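Local coordinates for protein Nrps/pks (Streptomyces albus, PDB 4OPE) that probably catalyses decarboxylative Claisen condensation as a ketosynthase domain, extending the growing chain on the AT-less assembly line that makes oxazolomycin, at residues 121-126 with 163-168; 370-375 with 397-402; 456-461 with 494-499. All blocks are in the same frame, centred on the assembly; numbering follows the deposited sequence.

Contact 1: residues 121-126 with 163-168; sequences TGVFVG and FDFDGP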
# COMPACT_ATOMS: atom_id res chain seq x y z
N THR A 121 -4.49 12.23 -12.46
CA THR A 121 -3.55 12.35 -11.35
C THR A 121 -3.70 11.21 -10.37
O THR A 121 -4.80 10.91 -9.95
CB THR A 121 -3.69 13.70 -10.64
OG1 THR A 121 -3.51 14.77 -11.60
CG2 THR A 121 -2.63 13.85 -9.54
N GLY A 122 -2.57 10.55 -10.05
CA GLY A 122 -2.56 9.46 -9.07
C GLY A 122 -2.13 9.96 -7.69
O GLY A 122 -1.49 11.00 -7.57
N VAL A 123 -2.49 9.18 -6.66
CA VAL A 123 -2.08 9.41 -5.27
C VAL A 123 -1.59 8.12 -4.67
O VAL A 123 -2.27 7.08 -4.78
CB VAL A 123 -3.25 9.85 -4.43
CG1 VAL A 123 -2.84 9.99 -2.98
CG2 VAL A 123 -3.79 11.15 -4.98
N PHE A 124 -0.40 8.21 -4.07
CA PHE A 124 0.37 7.11 -3.47
C PHE A 124 1.01 7.61 -2.17
O PHE A 124 1.86 8.52 -2.18
CB PHE A 124 1.49 6.68 -4.41
CG PHE A 124 1.01 6.26 -5.77
CD1 PHE A 124 0.68 7.20 -6.73
CD2 PHE A 124 0.91 4.94 -6.09
CE1 PHE A 124 0.24 6.82 -7.98
CE2 PHE A 124 0.45 4.54 -7.34
CZ PHE A 124 0.12 5.48 -8.29
N VAL A 125 0.59 7.05 -1.04
CA VAL A 125 0.98 7.54 0.28
C VAL A 125 1.35 6.41 1.15
O VAL A 125 0.64 5.43 1.22
CB VAL A 125 -0.16 8.34 0.94
CG1 VAL A 125 -1.42 7.51 1.15
CG2 VAL A 125 0.30 9.03 2.23
N GLY A 126 2.49 6.53 1.83
CA GLY A 126 2.95 5.45 2.72
C GLY A 126 2.63 5.75 4.15
O GLY A 126 2.82 6.89 4.64
N PHE A 163 -9.44 16.58 -4.16
CA PHE A 163 -8.69 17.30 -5.21
C PHE A 163 -9.08 16.87 -6.60
O PHE A 163 -8.52 17.36 -7.58
CB PHE A 163 -7.19 17.03 -5.03
CG PHE A 163 -6.62 17.68 -3.83
CD1 PHE A 163 -6.69 17.08 -2.61
CD2 PHE A 163 -6.00 18.91 -3.93
CE1 PHE A 163 -6.14 17.70 -1.49
CE2 PHE A 163 -5.47 19.54 -2.81
CZ PHE A 163 -5.56 18.94 -1.58
N ASP A 164 -10.01 15.93 -6.68
CA ASP A 164 -10.48 15.36 -7.91
C ASP A 164 -9.37 14.67 -8.67
O ASP A 164 -9.09 14.99 -9.83
CB ASP A 164 -11.19 16.42 -8.76
CG ASP A 164 -12.10 15.82 -9.85
OD1 ASP A 164 -12.30 14.59 -9.89
OD2 ASP A 164 -12.57 16.60 -10.72
N PHE A 165 -8.71 13.75 -7.99
CA PHE A 165 -7.66 12.98 -8.62
C PHE A 165 -8.19 11.59 -8.95
O PHE A 165 -8.49 10.78 -8.05
CB PHE A 165 -6.43 12.90 -7.70
CG PHE A 165 -5.72 14.21 -7.47
CD1 PHE A 165 -5.83 15.25 -8.38
CD2 PHE A 165 -4.92 14.38 -6.34
CE1 PHE A 165 -5.18 16.44 -8.16
CE2 PHE A 165 -4.26 15.55 -6.13
CZ PHE A 165 -4.39 16.59 -7.03
N ASP A 166 -8.35 11.30 -10.23
CA ASP A 166 -9.05 10.08 -10.63
C ASP A 166 -8.10 9.06 -11.23
O ASP A 166 -8.48 8.15 -11.90
CB ASP A 166 -10.28 10.40 -11.52
CG ASP A 166 -9.91 11.03 -12.87
OD1 ASP A 166 -8.70 11.23 -13.18
OD2 ASP A 166 -10.88 11.33 -13.63
N GLY A 167 -6.82 9.23 -10.95
CA GLY A 167 -5.85 8.17 -11.13
C GLY A 167 -5.90 7.20 -9.97
O GLY A 167 -6.77 7.27 -9.09
N PRO A 168 -4.95 6.27 -9.96
CA PRO A 168 -4.78 5.33 -8.87
C PRO A 168 -4.75 6.04 -7.55
O PRO A 168 -4.13 7.10 -7.43
CB PRO A 168 -3.40 4.73 -9.13
CG PRO A 168 -3.16 4.94 -10.57
CD PRO A 168 -3.87 6.19 -10.96
O HOH W 1 -7.31 13.36 -12.24
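Two backbone hydrogen bonds join strand 121-126 to the loop behind helix 152-163. Val123 N reaches Pro168 O at 2.8 Å, almost straight (171°) and nearly along the C=O axis; Gly167 N donates to Thr121 O at 2.8 Å, more bent and from above the carbonyl plane. A water accepts from both Thr121 N and Asp166 N, tying the start of the strand to the loop a second way. Around this frame the packing centres on the Phe165 ring. Thr121 CG2, anti to its backbone N, sits over the ring centre in a CH-pi contact, 3.7 Å from the Phe165 centroid, while Phe163 CB covers the opposite face. Val123 CG2 comes in at the ring edge, 3.7 Å from Phe165 CD2. An alanine in place of Phe165 would take away the ring between Thr121 CG2 and Phe163 CB and would probably loosen the loop against the strand. Further along, Phe124 CZ meets Pro168 CB obliquely, its ring otherwise packed on helix 178-192. The loop runs on into strand 169-173, and a backbone hydrogen bond of Val123 with Ile170 pairs that strand in parallel with 121-126: a beta-alpha-beta crossover of the thiolase-like ketosynthase core.

Contact 2: residues 370-375 with 397-402; sequences HQELVP and RDLAPW
A short two-stranded antiparallel sheet forms here, 372-373 against 400-401, just after helix 356-370, which Gln371 leaves with positive phi. The two segments run almost exactly opposite (177°). Leu373 and Ala400 make the hydrogen-bonded pair: Leu373 N meets Ala400 O at 2.7 Å nearly along the C=O axis, and Ala400 N returns to Leu373 O in the carbonyl plane, 2.9 Å away. Glu372 and Pro401 are the neighbouring non-hydrogen-bonded pair, and their side chains diverge.

The main bump is Leu373. Its CG lies beside the backbone N, anti to the carbonyl carbon (chi1 -57°), which swings CD2 over one face of the Trp402 indole, toward the rim and 3.6 Å from Trp402 CD2. The two side chains cross at about a right angle, so the methyl presses on the rings from above; Phe368 also meets this indole, and Arg415 makes a cation-pi contact with it. On the side where Glu372 lies, Leu399 lays its CD1 against the backbone of 372-374: CG is anti to the backbone N (chi1 179°), and CD1 turns in to 3.6 Å from Leu373 O, with the Glu372 carboxylate and Val374 CG1 as looser neighbours. That carboxylate has its main partner in Arg32 of helix 24-33, a salt bridge. At the far end the puckered Pro375 ring lies along the backbone of 397-399, its CB 3.6 Å from Arg397 O. At the Trp402 end, Trp402 N closes the pairing on Gln371 O at 2.8 Å, approaching from above the carbonyl plane.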
# COMPACT_ATOMS: atom_id res chain seq x y z
N HIS A 370 19.77 24.98 -2.77
CA HIS A 370 20.72 25.89 -2.18
C HIS A 370 22.18 25.49 -2.41
O HIS A 370 23.07 26.19 -2.01
CB HIS A 370 20.47 25.99 -0.68
CG HIS A 370 19.09 26.42 -0.33
ND1 HIS A 370 18.66 27.71 -0.51
CD2 HIS A 370 18.06 25.75 0.21
CE1 HIS A 370 17.40 27.81 -0.11
NE2 HIS A 370 17.01 26.63 0.34
N GLN A 371 22.43 24.36 -3.03
CA GLN A 371 23.79 23.97 -3.39
C GLN A 371 24.73 23.94 -2.18
O GLN A 371 25.87 24.39 -2.24
CB GLN A 371 24.33 24.89 -4.46
CG GLN A 371 23.50 24.86 -5.72
CD GLN A 371 24.04 25.77 -6.79
OE1 GLN A 371 24.62 26.80 -6.51
NE2 GLN A 371 23.86 25.39 -8.03
N GLU A 372 24.22 23.35 -1.11
CA GLU A 372 24.94 23.22 0.12
C GLU A 372 24.73 21.84 0.65
O GLU A 372 23.70 21.25 0.43
CB GLU A 372 24.45 24.24 1.17
CG GLU A 372 24.84 25.65 0.86
CD GLU A 372 24.48 26.64 1.95
OE1 GLU A 372 23.36 26.63 2.48
OE2 GLU A 372 25.34 27.49 2.29
N LEU A 373 25.74 21.35 1.36
CA LEU A 373 25.62 20.13 2.14
C LEU A 373 25.57 20.49 3.58
O LEU A 373 26.45 21.18 4.08
CB LEU A 373 26.80 19.20 1.92
CG LEU A 373 26.98 18.83 0.46
CD1 LEU A 373 28.35 18.22 0.30
CD2 LEU A 373 25.88 17.92 -0.01
N VAL A 374 24.55 19.99 4.27
CA VAL A 374 24.30 20.35 5.65
C VAL A 374 24.89 19.33 6.62
O VAL A 374 25.12 18.19 6.25
CB VAL A 374 22.82 20.48 5.89
CG1 VAL A 374 22.24 21.49 4.92
CG2 VAL A 374 22.13 19.13 5.76
N PRO A 375 25.13 19.75 7.87
CA PRO A 375 25.61 18.86 8.92
C PRO A 375 24.69 17.69 9.21
O PRO A 375 23.46 17.87 9.36
CB PRO A 375 25.59 19.74 10.18
CG PRO A 375 25.36 21.11 9.75
CD PRO A 375 24.75 21.07 8.39
N ARG A 397 29.80 16.49 8.38
CA ARG A 397 29.53 17.02 9.69
C ARG A 397 29.45 18.50 9.71
O ARG A 397 29.07 19.06 10.72
CB ARG A 397 30.66 16.62 10.64
CG ARG A 397 30.85 15.12 10.79
CD ARG A 397 31.78 14.85 11.97
NE ARG A 397 33.08 14.44 11.50
CZ ARG A 397 33.68 13.32 11.82
NH1 ARG A 397 33.13 12.46 12.66
NH2 ARG A 397 34.86 13.06 11.28
N ASP A 398 29.81 19.16 8.63
CA ASP A 398 29.80 20.62 8.60
C ASP A 398 29.00 21.17 7.44
O ASP A 398 28.97 20.57 6.37
CB ASP A 398 31.24 21.13 8.53
CG ASP A 398 31.97 20.98 9.85
OD1 ASP A 398 31.38 21.36 10.89
OD2 ASP A 398 33.14 20.50 9.84
N LEU A 399 28.36 22.32 7.65
CA LEU A 399 27.78 23.05 6.55
C LEU A 399 28.87 23.35 5.52
O LEU A 399 29.99 23.76 5.88
CB LEU A 399 27.17 24.35 7.06
CG LEU A 399 26.55 25.19 5.94
CD1 LEU A 399 25.37 24.42 5.34
CD2 LEU A 399 26.14 26.58 6.42
N ALA A 400 28.59 23.14 4.25
CA ALA A 400 29.61 23.38 3.26
C ALA A 400 29.01 23.47 1.87
O ALA A 400 27.94 22.92 1.61
CB ALA A 400 30.71 22.33 3.34
N PRO A 401 29.68 24.19 0.99
CA PRO A 401 29.07 24.39 -0.33
C PRO A 401 29.08 23.07 -1.04
O PRO A 401 29.95 22.27 -0.79
CB PRO A 401 30.02 25.36 -1.03
CG PRO A 401 30.83 25.96 0.06
CD PRO A 401 30.97 24.90 1.11
N TRP A 402 28.11 22.83 -1.89
CA TRP A 402 28.03 21.58 -2.60
C TRP A 402 28.67 21.80 -3.95
O TRP A 402 28.03 22.14 -4.91
CB TRP A 402 26.58 21.11 -2.74
CG TRP A 402 26.46 19.75 -3.30
CD1 TRP A 402 27.45 19.01 -3.91
CD2 TRP A 402 25.27 18.96 -3.38
NE1 TRP A 402 26.95 17.81 -4.32
CE2 TRP A 402 25.62 17.75 -4.01
CE3 TRP A 402 23.97 19.15 -2.96
CZ2 TRP A 402 24.69 16.76 -4.26
CZ3 TRP A 402 23.06 18.14 -3.21
CH2 TRP A 402 23.42 16.96 -3.84

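Contact 3: residues 456-461 with 494-499; sequences RDAERL and MAHRLA
His496 carries this contact, its ring laid flat against the backbone at the start of helix 458-473. CB starts beside the Leu461 methyl CD2, 4.0 Å away. With CG anti to the carbonyl carbon (chi1 -67°), the ring then lies with one face against the backbone at Asp457 and Ala458. CG is nearest Asp457 C; CD2 comes to 3.6 Å from Asp457 CA and about as near Arg456 O. Over the same face, toward the other edge, His496 ND1 lies 3.5 Å from Ala458 N, and CE1 faces that nitrogen too. At the tip, NE2 is still over Asp457 CA, whose CH-pi contact to the His496 centroid measures 3.7 Å. The face therefore packs on the turn that Asp457 makes as N-cap, where its OD1 accepts from Arg460 N at 3.0 Å, nearly straight.

Leu461 CD2 reaches Leu498 CB at 4.1 Å, an apolar contact; separately, the selenium of Met494, a selenomethionine, lies near Arg456 N, which bonds to Tyr568 OH. Strand 496-502 is central in a three-stranded antiparallel sheet, between 449-455 and 524-528, and helix 458-473, directly following 449-455, packs its N-terminal turn on that central strand, while Leu498 also touches helix 505-516.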
# COMPACT_ATOMS: atom_id res chain seq x y z
N ARG A 456 -10.43 31.81 2.11
CA ARG A 456 -11.79 31.35 2.28
C ARG A 456 -12.63 32.27 3.15
O ARG A 456 -13.84 32.28 3.00
CB ARG A 456 -11.80 29.98 2.89
CG ARG A 456 -13.06 29.22 2.64
CD ARG A 456 -12.92 27.87 3.27
NE ARG A 456 -14.21 27.21 3.38
CZ ARG A 456 -15.01 27.28 4.43
NH1 ARG A 456 -14.68 27.97 5.51
NH2 ARG A 456 -16.16 26.62 4.37
N ASP A 457 -12.01 33.00 4.08
CA ASP A 457 -12.72 34.04 4.79
C ASP A 457 -11.77 35.19 5.22
O ASP A 457 -10.57 35.16 4.91
CB ASP A 457 -13.54 33.46 5.94
CG ASP A 457 -12.69 32.88 7.00
OD1 ASP A 457 -11.66 33.51 7.36
OD2 ASP A 457 -13.07 31.80 7.52
N ALA A 458 -12.31 36.19 5.91
CA ALA A 458 -11.56 37.39 6.24
C ALA A 458 -10.41 37.18 7.21
O ALA A 458 -9.38 37.80 7.08
CB ALA A 458 -12.51 38.46 6.78
N GLU A 459 -10.63 36.35 8.20
CA GLU A 459 -9.61 36.00 9.19
C GLU A 459 -8.48 35.20 8.49
O GLU A 459 -7.32 35.43 8.73
CB GLU A 459 -10.31 35.21 10.30
CG GLU A 459 -9.55 35.01 11.60
CD GLU A 459 -10.26 34.01 12.55
OE1 GLU A 459 -10.15 32.75 12.38
OE2 GLU A 459 -10.92 34.49 13.50
N ARG A 460 -8.81 34.30 7.57
CA ARG A 460 -7.78 33.59 6.80
C ARG A 460 -6.97 34.51 5.91
O ARG A 460 -5.78 34.31 5.74
CB ARG A 460 -8.39 32.52 5.90
CG ARG A 460 -9.12 31.38 6.61
CD ARG A 460 -8.19 30.55 7.48
NE ARG A 460 -8.39 30.95 8.86
CZ ARG A 460 -7.46 31.41 9.67
NH1 ARG A 460 -6.20 31.45 9.31
NH2 ARG A 460 -7.80 31.82 10.86
N LEU A 461 -7.62 35.49 5.30
CA LEU A 461 -6.98 36.44 4.38
C LEU A 461 -6.08 37.34 5.15
O LEU A 461 -5.04 37.77 4.69
CB LEU A 461 -8.02 37.32 3.73
CG LEU A 461 -7.56 38.27 2.65
CD1 LEU A 461 -6.79 37.47 1.65
CD2 LEU A 461 -8.76 38.89 1.98
N MSE A 494 -10.30 32.16 -4.26
CA MSE A 494 -11.34 31.96 -3.29
C MSE A 494 -12.17 33.22 -3.07
O MSE A 494 -12.02 34.24 -3.75
CB MSE A 494 -10.55 31.58 -2.07
CG MSE A 494 -9.77 30.27 -2.20
SE MSE A 494 -9.07 29.79 -0.40
CE MSE A 494 -7.82 28.42 -1.05
N ALA A 495 -13.08 33.15 -2.11
CA ALA A 495 -14.12 34.16 -1.99
C ALA A 495 -13.60 35.52 -1.60
O ALA A 495 -13.97 36.52 -2.25
CB ALA A 495 -15.17 33.70 -1.00
N HIS A 496 -12.77 35.61 -0.54
CA HIS A 496 -12.34 36.93 -0.01
C HIS A 496 -11.09 37.42 -0.68
O HIS A 496 -10.11 36.72 -0.74
CB HIS A 496 -12.15 36.89 1.50
CG HIS A 496 -13.42 36.69 2.23
ND1 HIS A 496 -13.93 37.62 3.11
CD2 HIS A 496 -14.37 35.73 2.10
CE1 HIS A 496 -15.12 37.23 3.52
NE2 HIS A 496 -15.41 36.07 2.93
N ARG A 497 -11.11 38.63 -1.20
CA ARG A 497 -10.07 39.08 -2.13
C ARG A 497 -9.32 40.25 -1.58
O ARG A 497 -9.89 41.13 -0.94
CB ARG A 497 -10.69 39.47 -3.47
CG ARG A 497 -11.50 38.35 -4.14
CD ARG A 497 -10.59 37.49 -4.96
NE ARG A 497 -11.23 36.28 -5.39
CZ ARG A 497 -11.43 35.92 -6.65
NH1 ARG A 497 -11.03 36.64 -7.69
NH2 ARG A 497 -12.01 34.77 -6.88
N LEU A 498 -8.03 40.25 -1.86
CA LEU A 498 -7.17 41.43 -1.65
C LEU A 498 -6.26 41.65 -2.89
O LEU A 498 -5.81 40.71 -3.50
CB LEU A 498 -6.36 41.27 -0.38
CG LEU A 498 -5.52 42.47 -0.01
CD1 LEU A 498 -5.35 42.54 1.49
CD2 LEU A 498 -4.15 42.42 -0.65
N ALA A 499 -5.99 42.90 -3.27
CA ALA A 499 -5.03 43.16 -4.33
C ALA A 499 -4.26 44.44 -4.14
O ALA A 499 -4.77 45.43 -3.56
CB ALA A 499 -5.71 43.20 -5.68

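The three contacts follow one another along the chain, each closing before the next opens. Contacts 1 and 2 lie in the ketosynthase part, on opposite sides of the chain's centre, with centres about 34 Å apart. Contact 1 belongs to one end of the large mixed sheet, where 169-173 is the outermost strand, and its loop also touches the second subunit. The segments of contact 2 lie before and after strand 393-395 in the sequence, the outermost at the other end, but pair as a separate small sheet. Contact 3 joins helix 458-473 to the separate three-stranded sheet of the C-terminal extension, its centre about 28 Å from that of contact 1 and about 39 Å from that of contact 2. None touches another.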